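Local coordinates for protein putative oxidoreductase FAD-binding subunit (Sulfolobus tokodaii, PDB 4ZOH) that binds flavin-adenine dinucleotide and probably serves as the electron-transferring flavoprotein subunit of a molybdopterin-dependent oxidoreductase, at residues B[78-83]-B[90-95]; B[60-65]-B[69-74]. All coordinates share one frame; numbering follows the deposited sequence.

Contact 1 (B[78-83]-B[90-95]); sequences YNISKS and ETASNI. With FAD (flavin-adenine dinucleotide), chain H.
The backbones come nearest at Ser81 and Ser93, whose CA atoms are 5.1 Å apart. Each segment lies on the C-terminal part of a helix. The contact is small, and no direct hydrogen bond crosses it.

Ala92 points its methyl group at the 78-83 helix. The CG2 branch of Ile80 meets this methyl, Ile80 CG2 to Ala92 CB being 3.7 Å. In Ile80, chi1 of -64° puts CG1 beside the backbone N and CG2 anti to it, which sets the CG2 branch against the alanine. Beside it, Ser81 turns its CB toward the other helix, 3.3 Å from Ser93 OG. Ser81 OG makes no hydrogen bond to the other segment; it donates to Tyr78 O at 2.8 Å. Ser93 OG is likewise tied to its own helix through Ser89 O. One water joins the two segments. It donates to Ser81 O at 3.0 Å and is 3.1 Å from Ser93 OG. Tyr119 of helix 119-125 packs on both Ile80 and Ala92 and covers the apolar part.

Further along, Ile95 reaches the cofactor. Ile95 CG2 lies 3.5 Å from FAD O2' and also near N1 of the flavin. Lys178, which binds Asn94 O, is also hydrogen-bonded to FAD.

The chemistry is therefore divided. A small apolar patch joins the helices, both serine hydroxyls bond within their own helices, and a single water supplies a polar link between Ser81 and Ser93, well away from the flavin.

Contact 2 (B[60-65]-B[69-74]); sequences SYITKD and YKIGAL
Tyr69 pairs with Lys64 as a non-hydrogen-bonded pair. The lysine chain crosses the tyrosine ring, with Lys64 CG over one face and 4.0 Å from Tyr69 CE1. Ile62 CG2 also approaches this ring, at CD1.

Lys70 and Thr63 form an antiparallel hydrogen-bonded pair. Thr63 N donates to Lys70 O at 2.6 Å, and Lys70 N returns a bond to Thr63 O, whose modelled length is doubtful. The Lys70 side chain runs extended beyond CG to Asp65. Lys70 NZ forms a salt bridge with Asp65 OD1 at 3.0 Å, though as a hydrogen bond this is weak.

Ile71 pairs with Ile62, and the two side chains lie side by side on the same face as Tyr69. Ile62 CD1 meets Ile71 CG2 at 3.7 Å.

Gly72 N donates to Tyr61 O at 2.8 Å and lies in the plane of that carbonyl. The Tyr61 ring folds back over the glycine. Its CG sits between the backbone N and the carbonyl carbon (chi1 58°), which lays one face on Gly72. Gly72 CA makes a CH-pi contact 3.5 Å from the centroid of the Tyr61 ring. Tyr61 OH is bound by Glu163. Replacing Tyr61 by alanine is likely to take away the ring face over Gly72 and leave Glu163 without its hydroxyl partner.

Leu74 ends the segment, with Leu74 CB 4.1 Å from Ser60 CB. This is an antiparallel beta hairpin at one edge of the five-stranded sheet in the FAD-binding region.

From the N terminus, the chain first reaches contact 2. Strand 62-64 turns back through three residues into strand 68-72, and the pairing of 60-65 with 69-74 closes this hairpin. Helix 77-81 follows directly. Contact 1 then closes a second loop, six residues long, between 78-83 and 90-95. The two loops are in series and neither encloses the other. Their centres lie about 13 Å apart, and Ile80 bridges them by packing on Ile62 and Ile71 of the hairpin. Ser83 also touches Ile62. Contact 2 therefore builds the edge of the sheet, and contact 1 links the helix lying on that edge to the helix leading to the flavin.

Contact 1 (B[78-83]-B[90-95])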
loop_
_atom_site.group_PDB
_atom_site.type_symbol
_atom_site.label_atom_id
_atom_site.label_comp_id
_atom_site.label_asym_id
_atom_site.label_seq_id
_atom_site.Cartn_x
_atom_site.Cartn_y
_atom_site.Cartn_z
ATOM N N TYR B 78 -26.312 24.585 20.434
ATOM C CA TYR B 78 -26.726 25.199 19.168
ATOM C C TYR B 78 -28.212 25.557 19.236
ATOM O O TYR B 78 -28.602 26.663 18.839
ATOM C CB TYR B 78 -26.443 24.296 17.943
ATOM C CG TYR B 78 -27.046 24.817 16.644
ATOM C CD1 TYR B 78 -26.352 25.711 15.847
ATOM C CD2 TYR B 78 -28.318 24.379 16.199
ATOM C CE1 TYR B 78 -26.881 26.165 14.652
ATOM C CE2 TYR B 78 -28.871 24.833 14.991
ATOM C CZ TYR B 78 -28.141 25.718 14.227
ATOM O OH TYR B 78 -28.632 26.156 13.029
ATOM N N ASN B 79 -29.026 24.618 19.715
ATOM C CA ASN B 79 -30.498 24.841 19.697
ATOM C C ASN B 79 -30.912 25.915 20.712
ATOM O O ASN B 79 -31.689 26.757 20.394
ATOM C CB ASN B 79 -31.280 23.543 19.947
ATOM C CG ASN B 79 -31.290 22.632 18.735
ATOM O OD1 ASN B 79 -31.320 23.068 17.599
ATOM N ND2 ASN B 79 -31.276 21.351 18.992
ATOM N N ILE B 80 -30.326 25.880 21.891
ATOM C CA ILE B 80 -30.515 26.949 22.887
ATOM C C ILE B 80 -30.112 28.303 22.282
ATOM O O ILE B 80 -30.855 29.267 22.372
ATOM C CB ILE B 80 -29.741 26.632 24.175
ATOM C CG1 ILE B 80 -30.326 25.371 24.786
ATOM C CG2 ILE B 80 -29.759 27.839 25.123
ATOM C CD1 ILE B 80 -29.586 24.744 25.982
ATOM N N SER B 81 -29.001 28.345 21.573
ATOM C CA SER B 81 -28.525 29.591 20.976
ATOM C C SER B 81 -29.494 30.151 19.951
ATOM O O SER B 81 -29.434 31.349 19.624
ATOM C CB SER B 81 -27.094 29.425 20.454
ATOM O OG SER B 81 -27.058 29.020 19.116
ATOM N N LYS B 82 -30.436 29.317 19.490
ATOM C CA LYS B 82 -31.284 29.709 18.369
ATOM C C LYS B 82 -32.670 30.017 18.849
ATOM O O LYS B 82 -33.505 30.428 18.052
ATOM C CB LYS B 82 -31.397 28.599 17.293
ATOM C CG LYS B 82 -30.156 28.327 16.468
ATOM C CD LYS B 82 -29.840 29.556 15.667
ATOM C CE LYS B 82 -28.531 29.373 14.946
ATOM N NZ LYS B 82 -28.173 30.591 14.158
ATOM N N SER B 83 -32.900 29.902 20.148
ATOM C CA SER B 83 -34.247 29.966 20.662
ATOM C C SER B 83 -34.689 31.206 21.513
ATOM O O SER B 83 -35.684 31.155 22.260
ATOM C CB SER B 83 -34.536 28.672 21.370
ATOM O OG SER B 83 -33.907 28.694 22.593
ATOM N N GLU B 90 -27.863 33.865 24.129
ATOM C CA GLU B 90 -26.620 34.508 23.757
ATOM C C GLU B 90 -25.407 33.833 24.457
ATOM O O GLU B 90 -24.366 33.656 23.835
ATOM C CB GLU B 90 -26.689 35.980 24.049
ATOM C CG GLU B 90 -25.390 36.745 23.825
ATOM C CD GLU B 90 -25.544 38.204 24.191
ATOM O OE1 GLU B 90 -26.594 38.763 23.821
ATOM O OE2 GLU B 90 -24.652 38.767 24.851
ATOM N N THR B 91 -25.563 33.436 25.715
ATOM C CA THR B 91 -24.521 32.756 26.451
ATOM C C THR B 91 -24.153 31.425 25.755
ATOM O O THR B 91 -22.975 31.161 25.580
ATOM C CB THR B 91 -24.959 32.450 27.901
ATOM O OG1 THR B 91 -25.271 33.689 28.520
ATOM C CG2 THR B 91 -23.838 31.785 28.705
ATOM N N ALA B 92 -25.156 30.615 25.389
ATOM C CA ALA B 92 -24.927 29.322 24.669
ATOM C C ALA B 92 -24.112 29.530 23.398
ATOM O O ALA B 92 -23.222 28.722 23.126
ATOM C CB ALA B 92 -26.243 28.661 24.328
ATOM N N SER B 93 -24.415 30.626 22.661
ATOM C CA SER B 93 -23.694 31.088 21.458
ATOM C C SER B 93 -22.195 31.217 21.598
ATOM O O SER B 93 -21.449 31.199 20.596
ATOM C CB SER B 93 -24.211 32.485 21.068
ATOM O OG SER B 93 -25.484 32.347 20.442
ATOM N N ASN B 94 -21.777 31.582 22.794
ATOM C CA ASN B 94 -20.368 31.775 23.080
ATOM C C ASN B 94 -19.608 30.486 23.363
ATOM O O ASN B 94 -18.404 30.516 23.437
ATOM C CB ASN B 94 -20.224 32.656 24.342
ATOM C CG ASN B 94 -20.425 34.110 24.034
ATOM O OD1 ASN B 94 -19.459 34.811 23.721
ATOM N ND2 ASN B 94 -21.683 34.563 24.070
ATOM N N ILE B 95 -20.303 29.388 23.607
ATOM C CA ILE B 95 -19.623 28.162 24.051
ATOM C C ILE B 95 -18.717 27.614 22.942
ATOM O O ILE B 95 -19.093 27.616 21.757
ATOM C CB ILE B 95 -20.617 27.083 24.506
ATOM C CG1 ILE B 95 -21.292 27.524 25.788
ATOM C CG2 ILE B 95 -19.896 25.740 24.739
ATOM C CD1 ILE B 95 -22.511 26.651 26.174
HETATM P PA FAD H . -20.876 14.862 28.235
HETATM O O1A FAD H . -19.441 15.052 27.875
HETATM O O2A FAD H . -21.703 13.835 27.587
HETATM O O5B FAD H . -20.997 14.589 29.768
HETATM C C5B FAD H . -20.248 15.412 30.714
HETATM C C4B FAD H . -20.547 14.883 32.225
HETATM O O4B FAD H . -21.992 14.893 32.561
HETATM C C3B FAD H . -20.162 13.410 32.295
HETATM O O3B FAD H . -19.584 13.149 33.550
HETATM C C2B FAD H . -21.480 12.632 32.071
HETATM O O2B FAD H . -21.499 11.321 32.649
HETATM C C1B FAD H . -22.465 13.485 32.795
HETATM N N9A FAD H . -23.783 13.755 32.232
HETATM C C8A FAD H . -24.106 14.114 30.992
HETATM N N7A FAD H . -25.436 14.357 30.932
HETATM C C5A FAD H . -25.942 14.150 32.172
HETATM C C6A FAD H . -27.230 14.257 32.738
HETATM N N6A FAD H . -28.226 14.655 31.950
HETATM N N1A FAD H . -27.415 13.959 34.037
HETATM C C2A FAD H . -26.380 13.624 34.851
HETATM N N3A FAD H . -25.151 13.507 34.339
HETATM C C4A FAD H . -24.897 13.768 33.005
HETATM N N1 FAD H . -17.834 24.596 27.532
HETATM C C2 FAD H . -18.040 25.917 27.916
HETATM O O2 FAD H . -18.815 26.158 28.819
HETATM N N3 FAD H . -17.391 26.940 27.291
HETATM C C4 FAD H . -16.508 26.693 26.294
HETATM O O4 FAD H . -15.983 27.660 25.731
HETATM C C4X FAD H . -16.261 25.356 25.913
HETATM N N5 FAD H . -15.369 25.102 24.895
HETATM C C5X FAD H . -15.114 23.744 24.539
HETATM C C6 FAD H . -14.164 23.499 23.553
HETATM C C7 FAD H . -13.907 22.179 23.149
HETATM C C7M FAD H . -12.844 21.987 22.045
HETATM C C8 FAD H . -14.584 21.108 23.768
HETATM C C8M FAD H . -14.328 19.621 23.401
HETATM C C9 FAD H . -15.507 21.353 24.801
HETATM C C9A FAD H . -15.785 22.672 25.169
HETATM N N10 FAD H . -16.707 22.969 26.197
HETATM C C10 FAD H . -16.927 24.317 26.537
HETATM C "C1'" FAD H . -17.436 21.928 26.914
HETATM C "C2'" FAD H . -18.748 21.568 26.192
HETATM O "O2'" FAD H . -19.680 22.650 26.400
HETATM C "C3'" FAD H . -19.333 20.205 26.657
HETATM O "O3'" FAD H . -20.320 19.867 25.679
HETATM C "C4'" FAD H . -19.993 20.259 28.025
HETATM O "O4'" FAD H . -19.052 20.797 28.954
HETATM C "C5'" FAD H . -20.455 18.867 28.506
HETATM O "O5'" FAD H . -21.739 18.638 27.866
HETATM P P FAD H . -21.978 17.320 27.035
HETATM O O1P FAD H . -23.437 17.231 26.730
HETATM O O2P FAD H . -21.043 17.251 25.889
HETATM O O3P FAD H . -21.630 16.281 28.174
HETATM O O HOH W 1 -28.219 33.901 20.484
#

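Contact 2 (B[60-65]-B[69-74])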
loop_
_atom_site.group_PDB
_atom_site.type_symbol
_atom_site.label_atom_id
_atom_site.label_comp_id
_atom_site.label_asym_id
_atom_site.label_seq_id
_atom_site.Cartn_x
_atom_site.Cartn_y
_atom_site.Cartn_z
ATOM N N SER B 60 -34.903 16.477 24.798
ATOM C CA SER B 60 -34.443 17.632 24.111
ATOM C C SER B 60 -35.644 18.497 23.728
ATOM O O SER B 60 -36.491 18.057 22.953
ATOM C CB SER B 60 -33.627 17.203 22.895
ATOM O OG SER B 60 -33.433 18.331 22.100
ATOM N N TYR B 61 -35.731 19.710 24.276
ATOM C CA TYR B 61 -36.906 20.602 24.061
ATOM C C TYR B 61 -36.753 21.976 24.719
ATOM O O TYR B 61 -36.150 22.068 25.767
ATOM C CB TYR B 61 -38.170 19.929 24.590
ATOM C CG TYR B 61 -38.098 19.578 26.055
ATOM C CD1 TYR B 61 -38.421 20.530 27.031
ATOM C CD2 TYR B 61 -37.748 18.289 26.493
ATOM C CE1 TYR B 61 -38.347 20.228 28.402
ATOM C CE2 TYR B 61 -37.710 17.972 27.880
ATOM C CZ TYR B 61 -38.014 18.973 28.818
ATOM O OH TYR B 61 -37.985 18.745 30.189
ATOM N N ILE B 62 -37.264 23.030 24.090
ATOM C CA ILE B 62 -37.402 24.361 24.765
ATOM C C ILE B 62 -38.906 24.607 24.954
ATOM O O ILE B 62 -39.611 24.724 23.981
ATOM C CB ILE B 62 -36.809 25.577 23.953
ATOM C CG1 ILE B 62 -35.304 25.432 23.577
ATOM C CG2 ILE B 62 -37.050 26.888 24.689
ATOM C CD1 ILE B 62 -34.447 24.965 24.727
ATOM N N THR B 63 -39.399 24.647 26.190
ATOM C CA THR B 63 -40.824 24.927 26.399
ATOM C C THR B 63 -41.014 26.184 27.278
ATOM O O THR B 63 -40.451 26.261 28.361
ATOM C CB THR B 63 -41.561 23.720 27.039
ATOM O OG1 THR B 63 -41.344 22.575 26.225
ATOM C CG2 THR B 63 -43.059 23.944 27.083
ATOM N N LYS B 64 -41.820 27.130 26.792
ATOM C CA LYS B 64 -42.325 28.264 27.575
ATOM C C LYS B 64 -43.643 27.881 28.256
ATOM O O LYS B 64 -44.663 27.753 27.604
ATOM C CB LYS B 64 -42.504 29.493 26.681
ATOM C CG LYS B 64 -42.512 30.840 27.390
ATOM C CD LYS B 64 -42.539 31.914 26.307
ATOM C CE LYS B 64 -42.771 33.324 26.847
ATOM N NZ LYS B 64 -42.023 34.325 26.026
ATOM N N ASP B 65 -43.572 27.692 29.570
ATOM C CA ASP B 65 -44.628 27.123 30.414
ATOM C C ASP B 65 -45.025 28.190 31.455
ATOM O O ASP B 65 -44.551 28.183 32.601
ATOM C CB ASP B 65 -44.085 25.826 31.075
ATOM C CG ASP B 65 -45.151 25.019 31.873
ATOM O OD1 ASP B 65 -44.765 23.962 32.436
ATOM O OD2 ASP B 65 -46.342 25.401 31.956
ATOM N N TYR B 69 -39.289 29.129 31.113
ATOM C CA TYR B 69 -38.792 28.244 30.071
ATOM C C TYR B 69 -38.332 26.937 30.706
ATOM O O TYR B 69 -37.623 26.953 31.733
ATOM C CB TYR B 69 -37.625 28.861 29.368
ATOM C CG TYR B 69 -37.936 30.004 28.444
ATOM C CD1 TYR B 69 -38.482 29.761 27.198
ATOM C CD2 TYR B 69 -37.602 31.352 28.804
ATOM C CE1 TYR B 69 -38.699 30.803 26.301
ATOM C CE2 TYR B 69 -37.840 32.411 27.929
ATOM C CZ TYR B 69 -38.381 32.127 26.689
ATOM O OH TYR B 69 -38.635 33.113 25.798
ATOM N N LYS B 70 -38.790 25.821 30.131
ATOM C CA LYS B 70 -38.320 24.502 30.530
ATOM C C LYS B 70 -37.485 23.933 29.378
ATOM O O LYS B 70 -37.891 23.975 28.193
ATOM C CB LYS B 70 -39.485 23.593 30.918
ATOM C CG LYS B 70 -40.446 24.277 31.863
ATOM C CD LYS B 70 -41.207 23.291 32.687
ATOM C CE LYS B 70 -41.990 24.065 33.724
ATOM N NZ LYS B 70 -42.737 23.097 34.540
ATOM N N ILE B 71 -36.276 23.488 29.743
ATOM C CA ILE B 71 -35.260 23.163 28.757
ATOM C C ILE B 71 -34.865 21.738 29.009
ATOM O O ILE B 71 -34.338 21.423 30.090
ATOM C CB ILE B 71 -34.000 24.074 28.848
ATOM C CG1 ILE B 71 -34.377 25.527 28.686
ATOM C CG2 ILE B 71 -32.925 23.645 27.807
ATOM C CD1 ILE B 71 -33.492 26.387 29.534
ATOM N N GLY B 72 -35.083 20.878 28.020
ATOM C CA GLY B 72 -34.680 19.466 28.205
ATOM C C GLY B 72 -33.175 19.358 28.383
ATOM O O GLY B 72 -32.432 20.057 27.682
ATOM N N ALA B 73 -32.716 18.466 29.268
ATOM C CA ALA B 73 -31.297 18.291 29.457
ATOM C C ALA B 73 -30.493 17.951 28.193
ATOM O O ALA B 73 -29.313 18.244 28.153
ATOM C CB ALA B 73 -30.994 17.262 30.539
ATOM N N LEU B 74 -31.098 17.312 27.203
ATOM C CA LEU B 74 -30.333 16.868 26.044
ATOM C C LEU B 74 -30.336 17.944 24.971
ATOM O O LEU B 74 -29.727 17.741 23.921
ATOM C CB LEU B 74 -30.835 15.539 25.468
ATOM C CG LEU B 74 -30.477 14.217 26.157
ATOM C CD1 LEU B 74 -30.797 13.106 25.180
ATOM C CD2 LEU B 74 -29.042 14.091 26.596
#